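Local coordinates for protein ethylbenzene dehydrogenase alpha-subunit (PDB 2IVF) that is the molybdenum-containing subunit of a molybdopterin oxidoreductase family enzyme and holds two molybdopterin guanine dinucleotide-type ligands, a molybdenum atom and an iron/sulfur cluster, at residues E415-K420 with S426-L431; G130-N135 with S862-L867; D347-G350 with F356-F359; E165-I170 with I691-K696. All coordinates share one frame; numbering follows the deposited sequence.

Contact 1: E415-K420 with S426-L431; sequences EKASAK and SLIREL
Glu415 opens the contact with a salt bridge to Arg429, its OE2 taking a hydrogen bond from Arg429 NH2 at 3.2 Å. The bond is nearly straight, 165° at the hydrogen, and arrives on the syn side, but tilted out of the carboxylate plane. OE2 lies at the edge of the guanidinium, close to its plane, and the two planes are turned 43° apart. Only one hydrogen bond forms; Glu415 OE1 stays 3.7 Å from Arg429 NH2. The CB of Glu415 points away from the other helix, and a bend at chi2 brings the carboxylate back. Arg429, whose CB bond points to one side, bends at chi3 and brings its guanidinium over to the carboxylate.

Ala417 turns its methyl toward helix 425-437, where CB meets Ile428 CD1 at 3.9 Å. Ser418 follows, and the same CD1 sits 3.5 Å from its backbone N and 3.9 Å from its CB. Ile428 thus reaches the helix backbone with the end of an extended chain, while Ser418 OG is hydrogen-bonded to Val423 O in the connection between the helices.

These are two consecutive helices, 414-421 and 425-437, joined by a short connection, whose short axes pass 9.7 Å apart at 120°. Leu310 and Pro414 also pack on Ile428, and on helix 425-437 Ser426 and Glu430 bond to the beta-subunit. Chemically, one isoleucine tip provides the apolar contact, and an ion pair at the more exposed margin adds a directional link that solvent would probably weaken.

Contact 2: G130-N135 with S862-L867; sequences GSAFNN and SHLSRL
Asn135 and His863 lie flat on one another, amide and imidazole planes only 8° apart. The amide nitrogen ND2 stands 3.4 Å above the ring plane, over its centre, and the amide carbon CG is 3.5 Å from His863 CG. This is a parallel amide-ring stack, with no hydrogen bond between the pair. His863 extends its ring toward the asparagine with CG anti to the backbone N (chi1 -175°).

What fixes the rotation of the amide is a set of polar partners: Asn135 ND2 donates to Ala132 O at 2.8 Å and also to Asn40 of the beta-subunit, while OD1 accepts from Lys44 of that subunit. Ala132 O takes the backbone N of Asn135 as well, both donors approaching the same face of the carbonyl.

Alongside the stack, the Ala132 methyl touches two neighbouring side chains, with CB 3.8 Å from Leu864 CD2 and equally far from His863 CD2, whose ring it approaches obliquely.

Gly130, at the start of the first segment, touches the iron/sulfur cluster, and residues 862-867 belong to the molybdopterin dinucleotide binding domain. At the interface with the beta-subunit, the contact therefore docks a loop beside the cluster onto a short helix of a domain of the double-psi beta-barrel superfamily.

Contact 3: D347-G350 with F356-F359; sequences DVDG and FYFF
Val348 and Tyr357 bring together helix 345-349 and the first strand of the beta hairpin that follows it, made of antiparallel strands 356-360 and 365-369. The contact is slight, burying 102 Å² in all, and the nearest CA atoms, those of Val348 and Phe356, remain 9.8 Å apart; side chains and one water bridge the gap.

The apolar part belongs to Val348. Its CB bond points toward the strand, and the side chain meets that of Tyr357 coming from the opposite direction. The CG2 methyl, beside the backbone N because CG1 is the branch anti to it (chi1 -177°), lies 3.8 Å from Tyr357 CE2 in an oblique approach to the ring. Val348 CB is 3.7 Å from the phenol oxygen OH of Tyr357, so the valine touches the hydroxyl end of the tyrosine. Val366 and Lys368 of the partner strand also touch Tyr357, while Leu343 packs on Val348.

The polar part belongs to Asp349 and runs through solvent. Asp349 OD2 and Tyr357 OH are 4.1 Å apart, too far for a direct bond, and the carboxylate is turned 63° from the ring plane. Gly350, with positive phi (72°), is the first residue to leave helical phi/psi. Asp349 OD1 has a weak hydrogen bond with Gly351 N.

One water closes the remaining gap: it donates to Asp349 OD2 at 2.7 Å, and lies at the edge of the Tyr357 ring, in its plane, 2.7 Å from OH.

Contact 4: E165-I170 with I691-K696; sequences EAAGDI and IALILK
Ala167 faces Leu693 and Ile694 with its methyl: CB is 4.1 Å from Leu693 CG and 4.3 Å from Ile694 CG1. One turn further along, Ile170 meets Ile694 branch to branch, the two CG2 methyls 4.0 Å apart and the two CD1 ends at 4.2 Å. Both isoleucines have CG1 beside the backbone N and CG2 anti to it (chi1 -66° for Ile170, -68° for Ile694), and the pairs that meet are CG2 with CG2 and CD1 with CD1, although the side chains cross at a slant.

The small residue lets the backbones come close, the CA atoms of Ala167 and Ile694 lying 5.0 Å apart. Around that point the short axes approach to 8.6 Å, with a signed crossing angle of -59°.

The next shell, toward the sheet, is apolar. Phe633 of strand 631-636 touches both Ile170 and Ile694, and Ile648 and Leu650 of strand 648-651 also pack on Ile170; helices 163-181 and 687-704 are thus packed against neighbouring strands of one mixed sheet. On helix 163-181, Glu165 and Asp169 both form salt bridges with Lys148, tying the helix to another strand of that sheet.

With no hydrogen bond or charge pair across the interface, attachment probably rests on dispersion and the exclusion of water. The fit of aliphatic groups, here and against the sheet, probably sets the position, and the polar anchoring is left to the residues that flank the contact.

Contact 4 is the buried one, apolar throughout, and joins helices far apart in sequence over a mixed sheet; contacts 1, 2 and 3 are only partly buried and each adds a polar element. That element differs: a direct salt bridge in contact 1, an amide-ring stack held by outside hydrogen bonds in contact 2, a water bridge in contact 3. Contacts 1 and 3 join neighbouring elements, whereas contacts 2 and 4 span hundreds of residues. Both segments of contact 2 and the second helix of contact 1 meet the beta-subunit, while no other chain touches contacts 3 or 4. No two share an element, and contacts 2 and 4 come nearest, about 18 Å between closest atoms.

Contact 1: E415-K420 with S426-L431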
loop_
_atom_site.group_PDB
_atom_site.type_symbol
_atom_site.label_atom_id
_atom_site.label_comp_id
_atom_site.label_asym_id
_atom_site.label_seq_id
_atom_site.Cartn_x
_atom_site.Cartn_y
_atom_site.Cartn_z
ATOM N N GLU A 415 6.804 10.177 36.132
ATOM C CA GLU A 415 7.355 11.500 35.953
ATOM C C GLU A 415 8.679 11.416 35.211
ATOM O O GLU A 415 8.903 12.126 34.246
ATOM C CB GLU A 415 7.564 12.168 37.317
ATOM C CG GLU A 415 6.261 12.495 38.057
ATOM C CD GLU A 415 5.586 11.291 38.742
ATOM O OE1 GLU A 415 6.199 10.198 38.879
ATOM O OE2 GLU A 415 4.417 11.464 39.152
ATOM N N LYS A 416 9.567 10.530 35.652
ATOM C CA LYS A 416 10.877 10.411 34.999
ATOM C C LYS A 416 10.808 9.784 33.613
ATOM O O LYS A 416 11.457 10.262 32.680
ATOM C CB LYS A 416 11.804 9.620 35.900
ATOM C CG LYS A 416 12.096 10.363 37.140
ATOM C CD LYS A 416 13.051 9.589 38.025
ATOM C CE LYS A 416 13.164 10.207 39.404
ATOM N NZ LYS A 416 14.122 9.416 40.254
ATOM N N ALA A 417 9.977 8.751 33.453
ATOM C CA ALA A 417 9.822 8.073 32.179
ATOM C C ALA A 417 9.223 9.076 31.187
ATOM O O ALA A 417 9.654 9.155 30.044
ATOM C CB ALA A 417 8.916 6.886 32.325
ATOM N N SER A 418 8.243 9.858 31.645
ATOM C CA SER A 418 7.643 10.912 30.816
ATOM C C SER A 418 8.688 11.913 30.300
ATOM O O SER A 418 8.641 12.319 29.147
ATOM C CB SER A 418 6.578 11.656 31.606
ATOM O OG SER A 418 6.123 12.778 30.884
ATOM N N ALA A 419 9.615 12.311 31.145
ATOM C CA ALA A 419 10.688 13.225 30.725
ATOM C C ALA A 419 11.491 12.581 29.623
ATOM O O ALA A 419 11.949 13.268 28.720
ATOM C CB ALA A 419 11.581 13.600 31.888
ATOM N N LYS A 420 11.626 11.263 29.675
ATOM C CA LYS A 420 12.459 10.559 28.740
ATOM C C LYS A 420 11.762 10.247 27.424
ATOM O O LYS A 420 12.400 10.258 26.390
ATOM C CB LYS A 420 12.981 9.281 29.376
ATOM C CG LYS A 420 13.928 9.510 30.537
ATOM C CD LYS A 420 14.283 8.219 31.240
ATOM C CE LYS A 420 15.155 8.451 32.444
ATOM N NZ LYS A 420 16.167 9.530 32.222
ATOM N N SER A 426 -0.020 10.990 32.938
ATOM C CA SER A 426 -1.382 10.480 33.076
ATOM C C SER A 426 -1.559 9.224 32.243
ATOM O O SER A 426 -2.197 8.262 32.654
ATOM C CB SER A 426 -2.401 11.560 32.687
ATOM O OG SER A 426 -2.189 12.078 31.361
ATOM N N LEU A 427 -0.982 9.245 31.057
ATOM C CA LEU A 427 -1.122 8.150 30.114
ATOM C C LEU A 427 -0.225 6.954 30.472
ATOM O O LEU A 427 -0.591 5.799 30.286
ATOM C CB LEU A 427 -0.811 8.696 28.709
ATOM C CG LEU A 427 -1.159 7.876 27.493
ATOM C CD1 LEU A 427 -2.592 7.216 27.623
ATOM C CD2 LEU A 427 -1.021 8.711 26.214
ATOM N N ILE A 428 0.975 7.236 30.943
ATOM C CA ILE A 428 1.845 6.201 31.489
ATOM C C ILE A 428 1.131 5.468 32.649
ATOM O O ILE A 428 1.047 4.220 32.675
ATOM C CB ILE A 428 3.157 6.799 31.972
ATOM C CG1 ILE A 428 3.952 7.352 30.764
ATOM C CG2 ILE A 428 3.941 5.730 32.805
ATOM C CD1 ILE A 428 5.385 7.993 31.112
ATOM N N ARG A 429 0.568 6.239 33.575
ATOM C CA ARG A 429 -0.096 5.636 34.733
ATOM C C ARG A 429 -1.362 4.895 34.317
ATOM O O ARG A 429 -1.588 3.764 34.763
ATOM C CB ARG A 429 -0.386 6.674 35.810
ATOM C CG ARG A 429 -0.494 6.060 37.209
ATOM C CD ARG A 429 -0.317 7.056 38.308
ATOM N NE ARG A 429 1.060 7.315 38.703
ATOM C CZ ARG A 429 1.584 8.534 38.861
ATOM N NH1 ARG A 429 0.883 9.650 38.611
ATOM N NH2 ARG A 429 2.844 8.642 39.258
ATOM N N GLU A 430 -2.175 5.504 33.444
ATOM C CA GLU A 430 -3.374 4.828 32.946
ATOM C C GLU A 430 -3.089 3.495 32.255
ATOM O O GLU A 430 -3.750 2.494 32.524
ATOM C CB GLU A 430 -4.130 5.699 31.955
ATOM C CG GLU A 430 -5.431 5.065 31.465
ATOM C CD GLU A 430 -6.178 5.992 30.502
ATOM O OE1 GLU A 430 -6.126 7.219 30.735
ATOM O OE2 GLU A 430 -6.763 5.465 29.547
ATOM N N LEU A 431 -2.124 3.499 31.345
ATOM C CA LEU A 431 -1.771 2.303 30.634
ATOM C C LEU A 431 -1.033 1.268 31.489
ATOM O O LEU A 431 -1.186 0.057 31.251
ATOM C CB LEU A 431 -1.011 2.629 29.348
ATOM C CG LEU A 431 -1.888 3.307 28.278
ATOM C CD1 LEU A 431 -1.076 3.875 27.054
ATOM C CD2 LEU A 431 -3.040 2.364 27.786
#

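Contact 2: G130-N135 with S862-L867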
loop_
_atom_site.group_PDB
_atom_site.type_symbol
_atom_site.label_atom_id
_atom_site.label_comp_id
_atom_site.label_asym_id
_atom_site.label_seq_id
_atom_site.Cartn_x
_atom_site.Cartn_y
_atom_site.Cartn_z
ATOM N N GLY A 130 -2.710 -5.177 -5.056
ATOM C CA GLY A 130 -3.177 -6.482 -5.568
ATOM C C GLY A 130 -4.356 -6.368 -6.506
ATOM O O GLY A 130 -4.430 -7.053 -7.546
ATOM N N SER A 131 -5.287 -5.497 -6.131
ATOM C CA SER A 131 -6.537 -5.311 -6.871
ATOM C C SER A 131 -6.361 -4.504 -8.170
ATOM O O SER A 131 -7.337 -4.326 -8.924
ATOM C CB SER A 131 -7.564 -4.643 -5.963
ATOM O OG SER A 131 -7.931 -5.503 -4.894
ATOM N N ALA A 132 -5.147 -4.017 -8.415
ATOM C CA ALA A 132 -4.785 -3.304 -9.664
ATOM C C ALA A 132 -3.556 -3.903 -10.337
ATOM O O ALA A 132 -2.976 -3.305 -11.246
ATOM C CB ALA A 132 -4.498 -1.849 -9.347
ATOM N N PHE A 133 -3.198 -5.121 -9.954
ATOM C CA PHE A 133 -1.994 -5.742 -10.469
ATOM C C PHE A 133 -2.004 -6.016 -11.986
ATOM O O PHE A 133 -0.973 -6.037 -12.626
ATOM C CB PHE A 133 -1.661 -7.036 -9.691
ATOM C CG PHE A 133 -0.271 -7.453 -9.960
ATOM C CD1 PHE A 133 0.745 -6.747 -9.369
ATOM C CD2 PHE A 133 0.028 -8.442 -10.879
ATOM C CE1 PHE A 133 2.081 -7.046 -9.661
ATOM C CE2 PHE A 133 1.353 -8.733 -11.177
ATOM C CZ PHE A 133 2.367 -8.016 -10.565
ATOM N N ASN A 134 -3.181 -6.148 -12.598
ATOM C CA ASN A 134 -3.236 -6.244 -14.032
ATOM C C ASN A 134 -2.477 -5.108 -14.718
ATOM O O ASN A 134 -1.944 -5.274 -15.807
ATOM C CB ASN A 134 -4.706 -6.225 -14.482
ATOM C CG ASN A 134 -5.351 -4.824 -14.370
ATOM O OD1 ASN A 134 -6.050 -4.511 -13.393
ATOM N ND2 ASN A 134 -5.186 -4.022 -15.417
ATOM N N ASN A 135 -2.393 -3.945 -14.063
ATOM C CA ASN A 135 -1.691 -2.801 -14.633
ATOM C C ASN A 135 -0.210 -2.987 -14.617
ATOM O O ASN A 135 0.470 -2.511 -15.519
ATOM C CB ASN A 135 -2.086 -1.548 -13.877
ATOM C CG ASN A 135 -3.550 -1.269 -14.024
ATOM O OD1 ASN A 135 -3.994 -0.897 -15.106
ATOM N ND2 ASN A 135 -4.333 -1.596 -13.004
ATOM N N SER A 862 2.510 3.145 -13.341
ATOM C CA SER A 862 1.765 4.373 -13.601
ATOM C C SER A 862 0.420 4.418 -12.877
ATOM O O SER A 862 0.102 5.404 -12.218
ATOM C CB SER A 862 1.537 4.555 -15.085
ATOM O OG SER A 862 2.766 4.855 -15.710
ATOM N N HIS A 863 -0.374 3.375 -13.066
ATOM C CA HIS A 863 -1.737 3.316 -12.517
ATOM C C HIS A 863 -1.771 3.538 -11.008
ATOM O O HIS A 863 -2.570 4.367 -10.492
ATOM C CB HIS A 863 -2.353 1.973 -12.893
ATOM C CG HIS A 863 -3.782 1.821 -12.493
ATOM N ND1 HIS A 863 -4.821 2.120 -13.342
ATOM C CD2 HIS A 863 -4.351 1.380 -11.347
ATOM C CE1 HIS A 863 -5.972 1.869 -12.739
ATOM N NE2 HIS A 863 -5.714 1.414 -11.529
ATOM N N LEU A 864 -0.906 2.808 -10.291
ATOM C CA LEU A 864 -0.917 2.824 -8.838
ATOM C C LEU A 864 -0.283 4.085 -8.337
ATOM O O LEU A 864 -0.616 4.570 -7.245
ATOM C CB LEU A 864 -0.228 1.560 -8.270
ATOM C CG LEU A 864 -1.110 0.300 -8.370
ATOM C CD1 LEU A 864 -0.369 -1.038 -8.136
ATOM C CD2 LEU A 864 -2.297 0.485 -7.342
ATOM N N SER A 865 0.628 4.640 -9.134
ATOM C CA SER A 865 1.321 5.862 -8.747
ATOM C C SER A 865 0.428 7.069 -8.807
ATOM O O SER A 865 0.719 8.043 -8.165
ATOM C CB SER A 865 2.570 6.069 -9.593
ATOM O OG SER A 865 3.548 5.116 -9.218
ATOM N N ARG A 866 -0.663 6.978 -9.556
ATOM C CA ARG A 866 -1.716 8.006 -9.553
ATOM C C ARG A 866 -2.639 8.039 -8.289
ATOM O O ARG A 866 -3.477 8.933 -8.171
ATOM C CB ARG A 866 -2.548 7.889 -10.798
ATOM C CG ARG A 866 -1.761 8.132 -12.051
ATOM C CD ARG A 866 -2.685 7.939 -13.221
ATOM N NE ARG A 866 -1.877 7.859 -14.422
ATOM C CZ ARG A 866 -1.730 6.800 -15.214
ATOM N NH1 ARG A 866 -2.445 5.700 -15.065
ATOM N NH2 ARG A 866 -0.951 6.904 -16.263
ATOM N N LEU A 867 -2.432 7.109 -7.345
ATOM C CA LEU A 867 -3.124 7.126 -6.032
ATOM C C LEU A 867 -2.394 8.070 -5.064
ATOM O O LEU A 867 -2.836 8.265 -3.955
ATOM C CB LEU A 867 -3.146 5.704 -5.452
ATOM C CG LEU A 867 -4.079 4.803 -6.296
ATOM C CD1 LEU A 867 -4.204 3.399 -5.695
ATOM C CD2 LEU A 867 -5.483 5.358 -6.486
#

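Contact 3: D347-G350 with F356-F359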
loop_
_atom_site.group_PDB
_atom_site.type_symbol
_atom_site.label_atom_id
_atom_site.label_comp_id
_atom_site.label_asym_id
_atom_site.label_seq_id
_atom_site.Cartn_x
_atom_site.Cartn_y
_atom_site.Cartn_z
ATOM N N ASP A 347 29.209 -21.934 42.072
ATOM C CA ASP A 347 29.604 -21.020 43.139
ATOM C C ASP A 347 29.289 -21.603 44.507
ATOM O O ASP A 347 30.112 -21.504 45.435
ATOM C CB ASP A 347 28.872 -19.681 43.023
ATOM C CG ASP A 347 29.012 -19.030 41.651
ATOM O OD1 ASP A 347 30.071 -19.193 41.013
ATOM O OD2 ASP A 347 28.077 -18.321 41.237
ATOM N N VAL A 348 28.108 -22.206 44.644
ATOM C CA VAL A 348 27.601 -22.608 45.972
ATOM C C VAL A 348 28.139 -23.948 46.488
ATOM O O VAL A 348 28.544 -24.040 47.648
ATOM C CB VAL A 348 26.043 -22.623 46.009
ATOM C CG1 VAL A 348 25.542 -22.977 47.417
ATOM C CG2 VAL A 348 25.475 -21.277 45.542
ATOM N N ASP A 349 28.118 -24.989 45.647
ATOM C CA ASP A 349 28.598 -26.330 46.052
ATOM C C ASP A 349 29.416 -27.079 44.989
ATOM O O ASP A 349 29.588 -28.288 45.070
ATOM C CB ASP A 349 27.423 -27.195 46.531
ATOM C CG ASP A 349 26.319 -27.320 45.508
ATOM O OD1 ASP A 349 26.580 -27.243 44.287
ATOM O OD2 ASP A 349 25.161 -27.506 45.932
ATOM N N GLY A 350 29.925 -26.357 44.000
ATOM C CA GLY A 350 30.694 -26.971 42.923
ATOM C C GLY A 350 29.881 -27.792 41.946
ATOM O O GLY A 350 30.415 -28.696 41.330
ATOM N N PHE A 356 20.748 -22.421 38.665
ATOM C CA PHE A 356 20.506 -21.155 39.350
ATOM C C PHE A 356 19.555 -21.330 40.520
ATOM O O PHE A 356 19.093 -22.458 40.788
ATOM C CB PHE A 356 20.043 -20.104 38.365
ATOM C CG PHE A 356 20.976 -19.905 37.222
ATOM C CD1 PHE A 356 22.314 -19.634 37.429
ATOM C CD2 PHE A 356 20.520 -19.968 35.929
ATOM C CE1 PHE A 356 23.159 -19.448 36.375
ATOM C CE2 PHE A 356 21.377 -19.776 34.871
ATOM C CZ PHE A 356 22.689 -19.508 35.096
ATOM N N TYR A 357 19.310 -20.233 41.246
ATOM C CA TYR A 357 18.601 -20.305 42.511
ATOM C C TYR A 357 17.461 -19.333 42.683
ATOM O O TYR A 357 17.531 -18.177 42.247
ATOM C CB TYR A 357 19.567 -20.080 43.656
ATOM C CG TYR A 357 20.553 -21.205 43.834
ATOM C CD1 TYR A 357 20.281 -22.250 44.707
ATOM C CD2 TYR A 357 21.730 -21.241 43.104
ATOM C CE1 TYR A 357 21.126 -23.268 44.850
ATOM C CE2 TYR A 357 22.599 -22.260 43.250
ATOM C CZ TYR A 357 22.303 -23.273 44.136
ATOM O OH TYR A 357 23.179 -24.305 44.325
ATOM N N PHE A 358 16.410 -19.841 43.325
ATOM C CA PHE A 358 15.390 -19.034 43.972
ATOM C C PHE A 358 15.773 -18.852 45.438
ATOM O O PHE A 358 16.658 -19.543 45.965
ATOM C CB PHE A 358 14.037 -19.743 43.981
ATOM C CG PHE A 358 13.460 -20.036 42.623
ATOM C CD1 PHE A 358 13.321 -19.064 41.681
ATOM C CD2 PHE A 358 12.996 -21.306 42.323
ATOM C CE1 PHE A 358 12.737 -19.344 40.448
ATOM C CE2 PHE A 358 12.415 -21.588 41.092
ATOM C CZ PHE A 358 12.280 -20.603 40.158
ATOM N N PHE A 359 15.095 -17.933 46.106
ATOM C CA PHE A 359 15.149 -17.923 47.551
ATOM C C PHE A 359 13.784 -18.348 48.050
ATOM O O PHE A 359 12.763 -17.839 47.575
ATOM C CB PHE A 359 15.525 -16.566 48.128
ATOM C CG PHE A 359 15.931 -16.640 49.570
ATOM C CD1 PHE A 359 14.986 -16.531 50.580
ATOM C CD2 PHE A 359 17.242 -16.896 49.911
ATOM C CE1 PHE A 359 15.339 -16.630 51.914
ATOM C CE2 PHE A 359 17.612 -17.008 51.256
ATOM C CZ PHE A 359 16.648 -16.867 52.255
HETATM O O HOH W 1 22.853 -26.210 46.225
#

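Contact 4: E165-I170 with I691-K696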
loop_
_atom_site.group_PDB
_atom_site.type_symbol
_atom_site.label_atom_id
_atom_site.label_comp_id
_atom_site.label_asym_id
_atom_site.label_seq_id
_atom_site.Cartn_x
_atom_site.Cartn_y
_atom_site.Cartn_z
ATOM N N GLU A 165 22.978 -15.776 -25.153
ATOM C CA GLU A 165 24.115 -14.879 -24.958
ATOM C C GLU A 165 24.217 -14.451 -23.512
ATOM O O GLU A 165 25.304 -14.528 -22.906
ATOM C CB GLU A 165 23.991 -13.645 -25.851
ATOM C CG GLU A 165 24.965 -12.512 -25.466
ATOM C CD GLU A 165 25.174 -11.471 -26.540
ATOM O OE1 GLU A 165 24.564 -11.568 -27.610
ATOM O OE2 GLU A 165 25.988 -10.568 -26.318
ATOM N N ALA A 166 23.075 -14.031 -22.949
ATOM C CA ALA A 166 22.990 -13.480 -21.575
ATOM C C ALA A 166 23.351 -14.529 -20.508
ATOM O O ALA A 166 24.233 -14.306 -19.670
ATOM C CB ALA A 166 21.624 -12.882 -21.339
ATOM N N ALA A 167 22.744 -15.706 -20.599
ATOM C CA ALA A 167 23.087 -16.804 -19.687
ATOM C C ALA A 167 24.523 -17.262 -19.882
ATOM O O ALA A 167 25.194 -17.633 -18.921
ATOM C CB ALA A 167 22.110 -17.972 -19.867
ATOM N N GLY A 168 25.001 -17.228 -21.124
ATOM C CA GLY A 168 26.396 -17.547 -21.441
ATOM C C GLY A 168 27.391 -16.593 -20.791
ATOM O O GLY A 168 28.411 -17.024 -20.230
ATOM N N ASP A 169 27.110 -15.296 -20.852
ATOM C CA ASP A 169 28.026 -14.319 -20.227
ATOM C C ASP A 169 28.028 -14.512 -18.735
ATOM O O ASP A 169 29.063 -14.403 -18.085
ATOM C CB ASP A 169 27.625 -12.868 -20.491
ATOM C CG ASP A 169 27.819 -12.445 -21.933
ATOM O OD1 ASP A 169 28.415 -13.205 -22.720
ATOM O OD2 ASP A 169 27.361 -11.327 -22.255
ATOM N N ILE A 170 26.854 -14.764 -18.174
ATOM C CA ILE A 170 26.767 -14.986 -16.751
ATOM C C ILE A 170 27.575 -16.211 -16.345
ATOM O O ILE A 170 28.328 -16.175 -15.359
ATOM C CB ILE A 170 25.313 -15.148 -16.292
ATOM C CG1 ILE A 170 24.566 -13.829 -16.497
ATOM C CG2 ILE A 170 25.292 -15.606 -14.838
ATOM C CD1 ILE A 170 23.033 -13.942 -16.466
ATOM N N ILE A 691 17.346 -19.831 -13.925
ATOM C CA ILE A 691 18.480 -20.318 -13.143
ATOM C C ILE A 691 18.931 -21.668 -13.615
ATOM O O ILE A 691 20.146 -21.969 -13.693
ATOM C CB ILE A 691 18.154 -20.343 -11.639
ATOM C CG1 ILE A 691 18.076 -18.901 -11.132
ATOM C CG2 ILE A 691 19.232 -21.170 -10.852
ATOM C CD1 ILE A 691 17.278 -18.673 -9.855
ATOM N N ALA A 692 17.975 -22.509 -13.987
ATOM C CA ALA A 692 18.333 -23.790 -14.554
ATOM C C ALA A 692 19.215 -23.582 -15.796
ATOM O O ALA A 692 20.247 -24.255 -15.971
ATOM C CB ALA A 692 17.044 -24.609 -14.887
ATOM N N LEU A 693 18.816 -22.630 -16.642
ATOM C CA LEU A 693 19.510 -22.355 -17.888
ATOM C C LEU A 693 20.906 -21.811 -17.626
ATOM O O LEU A 693 21.842 -22.236 -18.259
ATOM C CB LEU A 693 18.729 -21.359 -18.745
ATOM C CG LEU A 693 19.338 -20.955 -20.108
ATOM C CD1 LEU A 693 19.745 -22.176 -20.974
ATOM C CD2 LEU A 693 18.271 -20.107 -20.797
ATOM N N ILE A 694 21.020 -20.892 -16.672
ATOM C CA ILE A 694 22.347 -20.423 -16.254
ATOM C C ILE A 694 23.222 -21.606 -15.855
ATOM O O ILE A 694 24.362 -21.788 -16.364
ATOM C CB ILE A 694 22.268 -19.424 -15.087
ATOM C CG1 ILE A 694 21.626 -18.125 -15.572
ATOM C CG2 ILE A 694 23.685 -19.201 -14.518
ATOM C CD1 ILE A 694 21.223 -17.127 -14.502
ATOM N N LEU A 695 22.690 -22.473 -14.997
ATOM C CA LEU A 695 23.471 -23.639 -14.580
ATOM C C LEU A 695 23.836 -24.619 -15.723
ATOM O O LEU A 695 24.914 -25.182 -15.717
ATOM C CB LEU A 695 22.769 -24.366 -13.420
ATOM C CG LEU A 695 22.693 -23.558 -12.141
ATOM C CD1 LEU A 695 21.997 -24.374 -11.052
ATOM C CD2 LEU A 695 24.088 -23.079 -11.710
ATOM N N LYS A 696 22.944 -24.831 -16.692
ATOM C CA LYS A 696 23.249 -25.667 -17.851
ATOM C C LYS A 696 24.407 -25.029 -18.597
ATOM O O LYS A 696 25.407 -25.680 -18.917
ATOM C CB LYS A 696 21.998 -25.749 -18.737
ATOM C CG LYS A 696 22.068 -26.667 -19.967
ATOM C CD LYS A 696 20.803 -26.522 -20.819
ATOM C CE LYS A 696 20.844 -27.291 -22.152
ATOM N NZ LYS A 696 21.528 -26.541 -23.308
#